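Local structure of cytochrome P450 reductase (Amycolatopsis methanolica 239, 5OGX) at residues P99-T104 / E126-E131; A105-V110 / D180-G185; A111-D116 / D249-G254; G243-A248 / S273-P278. The protein transfers electrons from NADH, through FAD and a [2Fe-2S] cluster, to the cytochrome P450 partner that O-demethylates guaiacol and other lignin-derived aromatics. All blocks are in the same frame, centred on the assembly; numbering follows the deposited sequence.

Contacts 1, 2 and 3 lie in turn along strand 101-114 of the FAD-binding sheet. Contact 4 lies off that strand but touches contact 3 through R115. All four are partly buried; contact 3 has no exposed residue among those that touch, while the others reach the surface. Contact 1 sits toward the iron-sulfur domain, and an arginine there grips a loop by its carbonyl groups. Contact 2 is mostly apolar, with one straight backbone bond. Contact 3 joins the FAD-binding and NAD-binding parts through a salt bridge and a methyl packed on a tyrosine ring. Contact 4 stays within the NAD-binding part, where backbone bonds and waters dominate. Contacts 1 and 4 lie on opposite sides of the chain's centre.

Contact 1: residues P99-T104 / E126-E131; sequences PLRDLT and EPLAFE
At the start of strand 101-114 in the antiparallel FAD-binding sheet, R101 reaches across to the loop that joins strands 117-124 and 135-139 and grips the carbonyls of E126 and P127. Its CG sits between the backbone N and the carbonyl carbon (chi1 67°). From there the chain runs extended to NE, past the L128 side chain, which points the opposite way. R101 NH2 donates to P127 O at 2.9 Å. The bond is bent, with an N-H...O angle of 138°, and the donor stands well above the carbonyl plane of P127. A weak second bond runs from R101 NH2 to E126 O, 3.2 Å away, near the plane of the guanidinium. One nitrogen thus ties two successive carbonyls of the loop.

Water 2 takes the N-H of R101 NE at 2.9 Å and that of A129 N at 3.0 Å. Water 1 bridges the carbonyls P99 O and A129 O. The leucines pack beside the arginine. L128 CD1 lies 3.7 Å from R101 NE and 3.9 Å from L103 CD2, and the two leucine side chains cross at about a right angle. L103 CD2 also covers one face of the guanidinium, toward its rim.

L161 of strand 160-166 packs on both L103 and L128. R101 and L103 pair through their backbones with G192 and A190 of strand 187-194. L100 and D102 instead turn to helix 22-28, where L100 packs on L27 and D102 forms a salt bridge with R28.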
# COMPACT_ATOMS: atom_id res chain seq x y z
N PRO A 99 -10.20 10.74 6.27
CA PRO A 99 -10.65 11.32 5.00
C PRO A 99 -9.51 11.43 3.99
O PRO A 99 -8.39 11.84 4.32
CB PRO A 99 -11.15 12.71 5.41
CG PRO A 99 -10.32 13.04 6.64
CD PRO A 99 -10.13 11.72 7.36
N LEU A 100 -9.82 11.07 2.76
CA LEU A 100 -8.92 11.35 1.65
C LEU A 100 -8.88 12.85 1.41
O LEU A 100 -9.93 13.49 1.31
CB LEU A 100 -9.41 10.64 0.39
CG LEU A 100 -8.69 10.89 -0.93
CD1 LEU A 100 -7.25 10.41 -0.83
CD2 LEU A 100 -9.41 10.16 -2.06
N ARG A 101 -7.68 13.44 1.33
CA ARG A 101 -7.66 14.89 1.15
C ARG A 101 -6.46 15.33 0.32
O ARG A 101 -5.50 14.58 0.12
CB ARG A 101 -7.68 15.62 2.50
CG ARG A 101 -6.45 15.45 3.37
CD ARG A 101 -6.63 16.25 4.68
NE ARG A 101 -5.42 16.23 5.51
CZ ARG A 101 -4.35 16.98 5.28
NH1 ARG A 101 -4.33 17.82 4.26
NH2 ARG A 101 -3.29 16.88 6.08
N ASP A 102 -6.56 16.56 -0.19
CA ASP A 102 -5.47 17.15 -0.96
C ASP A 102 -4.40 17.69 -0.02
O ASP A 102 -4.72 18.39 0.95
CB ASP A 102 -6.00 18.26 -1.86
CG ASP A 102 -7.14 17.79 -2.73
OD1 ASP A 102 -6.89 16.96 -3.62
OD2 ASP A 102 -8.28 18.25 -2.51
N LEU A 103 -3.15 17.38 -0.31
CA LEU A 103 -2.05 17.72 0.58
C LEU A 103 -1.31 18.95 0.06
O LEU A 103 -1.18 19.15 -1.15
CB LEU A 103 -1.05 16.57 0.71
CG LEU A 103 -1.67 15.21 1.03
CD1 LEU A 103 -0.59 14.14 1.14
CD2 LEU A 103 -2.50 15.30 2.31
N THR A 104 -0.84 19.77 1.00
CA THR A 104 0.08 20.87 0.69
C THR A 104 1.46 20.36 1.08
O THR A 104 1.91 20.53 2.22
CB THR A 104 -0.31 22.14 1.44
OG1 THR A 104 -1.65 22.52 1.08
CG2 THR A 104 0.63 23.27 1.09
N GLU A 126 -0.34 20.66 7.24
CA GLU A 126 -1.22 20.20 8.30
C GLU A 126 -0.99 18.71 8.55
O GLU A 126 -0.67 17.97 7.61
CB GLU A 126 -2.69 20.43 7.94
CG GLU A 126 -2.97 21.78 7.29
CD GLU A 126 -2.75 22.95 8.23
OE1 GLU A 126 -2.58 24.10 7.74
OE2 GLU A 126 -2.74 22.73 9.46
N PRO A 127 -1.19 18.24 9.78
CA PRO A 127 -1.02 16.81 10.04
C PRO A 127 -1.96 15.97 9.19
O PRO A 127 -3.12 16.34 8.96
CB PRO A 127 -1.37 16.67 11.53
CG PRO A 127 -1.24 18.03 12.10
CD PRO A 127 -1.49 19.02 11.00
N LEU A 128 -1.46 14.83 8.73
CA LEU A 128 -2.25 13.87 7.99
C LEU A 128 -2.66 12.73 8.91
O LEU A 128 -1.80 12.13 9.57
CB LEU A 128 -1.47 13.32 6.80
CG LEU A 128 -2.25 12.34 5.93
CD1 LEU A 128 -3.44 13.07 5.31
CD2 LEU A 128 -1.34 11.74 4.85
N ALA A 129 -3.96 12.43 8.96
CA ALA A 129 -4.45 11.26 9.66
C ALA A 129 -4.38 10.06 8.72
O ALA A 129 -4.92 10.13 7.61
CB ALA A 129 -5.89 11.47 10.12
N PHE A 130 -3.72 8.99 9.15
CA PHE A 130 -3.59 7.78 8.34
C PHE A 130 -3.25 6.60 9.26
O PHE A 130 -2.88 6.78 10.42
CB PHE A 130 -2.50 7.92 7.26
CG PHE A 130 -1.12 8.19 7.81
CD1 PHE A 130 -0.70 9.49 8.02
CD2 PHE A 130 -0.26 7.14 8.13
CE1 PHE A 130 0.56 9.77 8.54
CE2 PHE A 130 1.02 7.42 8.65
CZ PHE A 130 1.42 8.73 8.86
N GLU A 131 -3.39 5.40 8.70
CA GLU A 131 -2.91 4.17 9.34
C GLU A 131 -1.58 3.79 8.72
O GLU A 131 -1.41 3.93 7.50
CB GLU A 131 -3.89 3.01 9.14
CG GLU A 131 -5.28 3.27 9.71
CD GLU A 131 -5.27 3.37 11.21
OE1 GLU A 131 -4.57 2.56 11.87
OE2 GLU A 131 -5.94 4.27 11.74
O HOH W 1 -6.92 11.97 6.66
O HOH W 2 -5.89 14.27 7.66

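Contact 2: residues A105-V110 / D180-G185; sequences ATVLEV and DGLAAG. Unlike the reference sequence in segment 180-185: A183 (reference Thr).
V107 of strand 101-114 and G185 of the loop 180-185 are joined by one nearly straight backbone bond, and the touching parts of the two segments run 130° apart. G185 N donates to V107 O at 2.8 Å, with an N-H...O angle of 170°. A184 CA comes up to the same oxygen at 3.5 Å and adds a CH...O contact.

The V107 side chain points at the loop. Its CG1 is anti to the backbone N (chi1 178°) and lies alongside A183 O and A184 CA. CG2 meets L182 CD1 at 3.7 Å. An alanine at V107 would probably leave a gap beside L182 CD1 and let the leucine shift, with the backbone bond itself kept. Further on, V110 CB faces L182 CD2 at 4.2 Å, and V110 CG1 lies 4.0 Å from L182 O. At the other end, T106 CG2 touches G185 O at 3.7 Å.

L108 and E109 both face L121, a classic beta bulge in strand 101-114. The loop leads into strand 187-194, which pairs with this strand. One backbone hydrogen bond holds G185, and the side-chain contacts are largely apolar, so the fit of V107 and V110 against L182 depends on shape rather than on charge.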
# COMPACT_ATOMS: atom_id res chain seq x y z
N ALA A 105 2.14 19.71 0.13
CA ALA A 105 3.34 18.93 0.41
C ALA A 105 4.56 19.60 -0.22
O ALA A 105 4.52 20.00 -1.38
CB ALA A 105 3.21 17.51 -0.14
N THR A 106 5.65 19.69 0.56
CA THR A 106 6.89 20.31 0.11
C THR A 106 8.05 19.35 0.34
O THR A 106 8.16 18.75 1.41
CB THR A 106 7.16 21.64 0.86
OG1 THR A 106 6.03 22.50 0.71
CG2 THR A 106 8.39 22.33 0.30
N VAL A 107 8.90 19.19 -0.67
CA VAL A 107 10.04 18.29 -0.53
C VAL A 107 10.98 18.87 0.52
O VAL A 107 11.50 19.98 0.37
CB VAL A 107 10.76 18.07 -1.86
CG1 VAL A 107 11.96 17.16 -1.66
CG2 VAL A 107 9.81 17.48 -2.90
N LEU A 108 11.20 18.11 1.60
CA LEU A 108 12.19 18.48 2.60
C LEU A 108 13.54 17.86 2.33
O LEU A 108 14.58 18.49 2.58
CB LEU A 108 11.71 18.08 3.99
CG LEU A 108 10.42 18.75 4.46
CD1 LEU A 108 10.11 18.37 5.89
CD2 LEU A 108 10.49 20.27 4.29
N GLU A 109 13.58 16.65 1.79
CA GLU A 109 14.83 15.99 1.47
C GLU A 109 14.59 14.94 0.40
O GLU A 109 13.53 14.30 0.37
CB GLU A 109 15.45 15.32 2.70
CG GLU A 109 16.72 14.54 2.40
CD GLU A 109 17.47 14.12 3.65
OE1 GLU A 109 16.82 13.63 4.60
OE2 GLU A 109 18.71 14.30 3.69
N VAL A 110 15.56 14.78 -0.49
CA VAL A 110 15.61 13.65 -1.41
C VAL A 110 17.03 13.11 -1.35
O VAL A 110 18.00 13.86 -1.54
CB VAL A 110 15.20 14.03 -2.85
CG1 VAL A 110 15.89 15.29 -3.30
CG2 VAL A 110 15.49 12.88 -3.80
N ASP A 180 15.35 12.57 -11.30
CA ASP A 180 15.94 13.51 -12.25
C ASP A 180 15.10 14.79 -12.24
O ASP A 180 14.24 15.02 -13.10
CB ASP A 180 16.01 12.92 -13.66
CG ASP A 180 16.47 13.94 -14.67
OD1 ASP A 180 17.23 14.84 -14.27
OD2 ASP A 180 16.07 13.83 -15.85
N GLY A 181 15.37 15.65 -11.26
CA GLY A 181 14.66 16.92 -11.22
C GLY A 181 14.10 17.31 -9.86
O GLY A 181 14.20 18.47 -9.47
N LEU A 182 13.51 16.35 -9.15
CA LEU A 182 12.99 16.62 -7.82
C LEU A 182 14.07 17.23 -6.94
O LEU A 182 15.21 16.76 -6.92
CB LEU A 182 12.46 15.34 -7.18
CG LEU A 182 11.64 15.52 -5.90
CD1 LEU A 182 10.22 15.94 -6.25
CD2 LEU A 182 11.62 14.23 -5.06
N ALA A 183 13.71 18.28 -6.21
CA ALA A 183 14.66 18.97 -5.35
C ALA A 183 13.95 19.49 -4.12
O ALA A 183 12.75 19.79 -4.16
CB ALA A 183 15.36 20.12 -6.08
N ALA A 184 14.70 19.62 -3.02
CA ALA A 184 14.17 20.23 -1.81
C ALA A 184 13.54 21.58 -2.12
O ALA A 184 14.10 22.39 -2.87
CB ALA A 184 15.29 20.40 -0.77
N GLY A 185 12.36 21.82 -1.54
CA GLY A 185 11.61 23.03 -1.77
C GLY A 185 10.54 22.93 -2.83
O GLY A 185 9.66 23.79 -2.89

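Contact 3: residues A111-D116 / D249-G254; sequences ADIARD and DLYDLG
R115 and D249 form a side-on salt bridge in which the acid is met off its plane. R115 NE donates to D249 OD1 at 2.9 Å and R115 NH1 to D249 OD2 at 2.8 Å. Both bonds are nearly straight. Both oxygens lie in the guanidinium plane, yet the two nitrogens come from above the carboxylate plane, so the flat groups are turned 43° apart. The arginine chain runs out with CG anti to the backbone N and bends at chi3 (62°). D249 OD2 also accepts from G246 N, which helps to fix the carboxylate.

The contact joins the FAD-binding part, at the end of strand 101-114, to the loop that leads into helix 253-262 of the NAD-binding part. I113 and A114 both face T117, a classic beta bulge.

Here I113 CD1 lies over one face of the Y251 ring, 3.9 Å from the centroid, a CH-pi contact. The methyl is offset toward the rim and comes 3.5 Å from CD2 of Y251. A114 CB packs 4.0 Å from Y251 CB and 3.4 Å from L250 O. Water 3 donates to both I113 O and L250 O, 2.7 Å from each.

The far end of Y251 looks toward the cofactor site. Its OH bonds to ND1 of H164, a residue that binds FAD, and the two rings also meet edge-to-face.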
# COMPACT_ATOMS: atom_id res chain seq x y z
N ALA A 111 17.16 11.83 -1.02
CA ALA A 111 18.46 11.25 -0.70
C ALA A 111 18.62 9.93 -1.44
O ALA A 111 17.70 9.11 -1.44
CB ALA A 111 18.62 11.04 0.81
N ASP A 112 19.77 9.73 -2.06
CA ASP A 112 20.10 8.45 -2.67
C ASP A 112 20.56 7.53 -1.55
O ASP A 112 21.60 7.77 -0.92
CB ASP A 112 21.18 8.63 -3.74
CG ASP A 112 20.65 9.26 -5.01
OD1 ASP A 112 19.86 8.61 -5.72
OD2 ASP A 112 21.00 10.43 -5.29
N ILE A 113 19.79 6.48 -1.26
CA ILE A 113 20.06 5.64 -0.10
C ILE A 113 20.58 4.25 -0.46
O ILE A 113 21.12 3.56 0.42
CB ILE A 113 18.82 5.53 0.82
CG1 ILE A 113 17.64 4.86 0.11
CG2 ILE A 113 18.43 6.90 1.36
CD1 ILE A 113 16.43 4.67 1.02
N ALA A 114 20.45 3.82 -1.71
CA ALA A 114 20.90 2.51 -2.15
C ALA A 114 20.82 2.49 -3.67
O ALA A 114 20.31 3.43 -4.29
CB ALA A 114 20.06 1.38 -1.53
N ARG A 115 21.34 1.42 -4.26
CA ARG A 115 21.27 1.27 -5.71
C ARG A 115 19.85 1.49 -6.21
O ARG A 115 18.92 0.81 -5.77
CB ARG A 115 21.77 -0.10 -6.15
CG ARG A 115 21.66 -0.32 -7.66
CD ARG A 115 22.46 -1.54 -8.09
NE ARG A 115 21.96 -2.77 -7.47
CZ ARG A 115 22.55 -3.96 -7.60
NH1 ARG A 115 22.03 -5.03 -7.01
NH2 ARG A 115 23.65 -4.07 -8.33
N ASP A 116 19.69 2.47 -7.11
CA ASP A 116 18.41 2.80 -7.72
C ASP A 116 17.32 3.09 -6.69
O ASP A 116 16.14 2.87 -6.96
CB ASP A 116 17.93 1.69 -8.66
CG ASP A 116 18.74 1.61 -9.93
OD1 ASP A 116 19.34 2.63 -10.33
OD2 ASP A 116 18.78 0.51 -10.53
N ASP A 249 21.49 -3.07 -2.99
CA ASP A 249 20.10 -2.65 -2.90
C ASP A 249 19.61 -2.45 -1.47
O ASP A 249 18.49 -1.97 -1.27
CB ASP A 249 19.19 -3.68 -3.57
CG ASP A 249 19.54 -3.91 -5.03
OD1 ASP A 249 19.63 -2.92 -5.78
OD2 ASP A 249 19.70 -5.08 -5.43
N LEU A 250 20.40 -2.83 -0.47
CA LEU A 250 19.93 -2.79 0.91
C LEU A 250 20.07 -1.39 1.47
O LEU A 250 20.94 -0.62 1.06
CB LEU A 250 20.70 -3.80 1.78
CG LEU A 250 20.63 -5.27 1.36
CD1 LEU A 250 21.68 -6.09 2.10
CD2 LEU A 250 19.21 -5.81 1.63
N TYR A 251 19.19 -1.06 2.42
CA TYR A 251 19.25 0.26 3.03
C TYR A 251 18.68 0.21 4.44
O TYR A 251 18.01 -0.75 4.84
CB TYR A 251 18.52 1.33 2.19
CG TYR A 251 17.05 1.09 1.93
CD1 TYR A 251 16.63 0.37 0.82
CD2 TYR A 251 16.07 1.62 2.78
CE1 TYR A 251 15.29 0.16 0.56
CE2 TYR A 251 14.71 1.41 2.53
CZ TYR A 251 14.33 0.67 1.41
OH TYR A 251 13.00 0.47 1.15
N ASP A 252 18.99 1.26 5.21
CA ASP A 252 18.51 1.45 6.57
C ASP A 252 18.87 0.27 7.49
O ASP A 252 18.15 -0.03 8.44
CB ASP A 252 17.00 1.69 6.59
CG ASP A 252 16.65 3.12 6.25
OD1 ASP A 252 17.60 3.93 6.14
OD2 ASP A 252 15.45 3.43 6.07
N LEU A 253 20.00 -0.39 7.22
CA LEU A 253 20.37 -1.52 8.07
C LEU A 253 20.54 -1.08 9.52
O LEU A 253 20.13 -1.79 10.44
CB LEU A 253 21.65 -2.17 7.54
CG LEU A 253 21.49 -2.71 6.11
CD1 LEU A 253 22.78 -3.30 5.58
CD2 LEU A 253 20.35 -3.74 6.04
N GLY A 254 21.08 0.12 9.74
CA GLY A 254 21.25 0.60 11.11
C GLY A 254 19.92 0.81 11.82
O GLY A 254 19.80 0.52 13.01
O HOH W 3 22.54 1.50 1.37

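Contact 4: residues G243-A248 / S273-P278; sequences GVRGAA and SDEPDP
R245 CG is anti to its carbonyl carbon (chi1 -81°), D274 CG likewise to its own, and the two side chains meet obliquely with R245 CG 3.2 Å from D274 OD2. The contact lies where the neighbouring parallel strands 238-244 and 266-272 of the Rossmann-like NAD-binding domain run out and both chains turn a corner.

Backbone bonds hold the two turns together. S273 N donates to V244 O at 2.9 Å. R245 O takes two successive donors, D274 N and E275 N, each at 2.9 Å.

S273 OG stands between its backbone N and carbonyl carbon (chi1 59°) and donates to D274 OD1 at 3.0 Å, from above the carboxylate plane. An alanine at S273 would probably leave D274 OD1 without this donor and the carboxylate freer to turn.

E275 lies beside R245, pointing the same way. R245 NH1 and E275 OE2 make only a long salt bridge at 3.9 Å, with the guanidinium and carboxylate planes perpendicular. The stronger partner of E275 is R115, which bonds to OE1. That oxygen also lies close to G246 CA.

Two waters bridge the segments. Water 4 links A247 N to E275 O, and water 5 links A248 N to E275 OE1. D277 OD1 accepts from A279 N, and D277 OD2 rests 3.7 Å from A247 CB.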
# COMPACT_ATOMS: atom_id res chain seq x y z
N GLY A 243 13.62 -8.66 0.23
CA GLY A 243 14.12 -9.38 -0.93
C GLY A 243 14.65 -8.42 -1.97
O GLY A 243 13.90 -7.60 -2.50
N VAL A 244 15.95 -8.50 -2.28
CA VAL A 244 16.59 -7.62 -3.24
C VAL A 244 17.53 -8.44 -4.12
O VAL A 244 17.78 -9.62 -3.87
CB VAL A 244 17.39 -6.49 -2.55
CG1 VAL A 244 16.48 -5.57 -1.74
CG2 VAL A 244 18.45 -7.09 -1.65
N ARG A 245 18.04 -7.79 -5.16
CA ARG A 245 18.95 -8.48 -6.06
C ARG A 245 20.32 -8.69 -5.42
O ARG A 245 20.93 -9.75 -5.58
CB ARG A 245 19.08 -7.68 -7.36
CG ARG A 245 17.94 -7.93 -8.34
CD ARG A 245 18.11 -7.11 -9.61
NE ARG A 245 18.25 -5.68 -9.32
CZ ARG A 245 19.33 -4.96 -9.58
NH1 ARG A 245 20.39 -5.52 -10.15
NH2 ARG A 245 19.35 -3.67 -9.28
N GLY A 246 20.84 -7.67 -4.72
CA GLY A 246 22.18 -7.75 -4.17
C GLY A 246 22.33 -6.81 -3.00
O GLY A 246 21.44 -6.01 -2.71
N ALA A 247 23.49 -6.89 -2.35
CA ALA A 247 23.72 -6.07 -1.16
C ALA A 247 23.64 -4.58 -1.47
O ALA A 247 23.27 -3.78 -0.60
CB ALA A 247 25.07 -6.41 -0.52
N ALA A 248 23.96 -4.20 -2.71
CA ALA A 248 23.92 -2.79 -3.08
C ALA A 248 22.51 -2.21 -3.00
O ALA A 248 22.36 -0.98 -2.94
CB ALA A 248 24.47 -2.61 -4.50
N SER A 273 18.86 -12.31 -4.33
CA SER A 273 18.49 -13.26 -5.36
C SER A 273 19.53 -13.41 -6.47
O SER A 273 19.66 -14.49 -7.04
CB SER A 273 17.15 -12.86 -5.98
OG SER A 273 17.23 -11.56 -6.53
N ASP A 274 20.27 -12.35 -6.80
CA ASP A 274 21.14 -12.32 -7.97
C ASP A 274 22.62 -12.24 -7.64
O ASP A 274 23.43 -12.92 -8.28
CB ASP A 274 20.78 -11.13 -8.87
CG ASP A 274 19.37 -11.22 -9.44
OD1 ASP A 274 18.63 -12.16 -9.11
OD2 ASP A 274 19.00 -10.32 -10.23
N GLU A 275 23.00 -11.41 -6.67
CA GLU A 275 24.41 -11.13 -6.40
C GLU A 275 24.78 -11.64 -5.01
O GLU A 275 24.58 -10.93 -4.01
CB GLU A 275 24.69 -9.63 -6.51
CG GLU A 275 24.62 -9.08 -7.93
CD GLU A 275 24.17 -7.63 -7.98
OE1 GLU A 275 24.31 -6.92 -6.96
OE2 GLU A 275 23.69 -7.19 -9.04
N PRO A 276 25.33 -12.84 -4.90
CA PRO A 276 25.57 -13.42 -3.57
C PRO A 276 26.56 -12.61 -2.76
O PRO A 276 27.44 -11.92 -3.29
CB PRO A 276 26.12 -14.82 -3.89
CG PRO A 276 26.74 -14.67 -5.25
CD PRO A 276 25.85 -13.70 -5.98
N ASP A 277 26.40 -12.69 -1.44
CA ASP A 277 27.23 -12.01 -0.47
C ASP A 277 27.30 -12.96 0.73
O ASP A 277 26.25 -13.39 1.22
CB ASP A 277 26.65 -10.66 -0.06
CG ASP A 277 27.58 -9.85 0.83
OD1 ASP A 277 28.07 -10.38 1.85
OD2 ASP A 277 27.81 -8.66 0.51
N PRO A 278 28.50 -13.28 1.21
CA PRO A 278 28.60 -14.23 2.34
C PRO A 278 27.89 -13.75 3.59
O PRO A 278 27.53 -14.58 4.43
CB PRO A 278 30.11 -14.34 2.57
CG PRO A 278 30.74 -13.86 1.32
CD PRO A 278 29.82 -12.83 0.75
O HOH W 4 25.59 -8.55 -3.28
O HOH W 5 25.28 -5.98 -4.72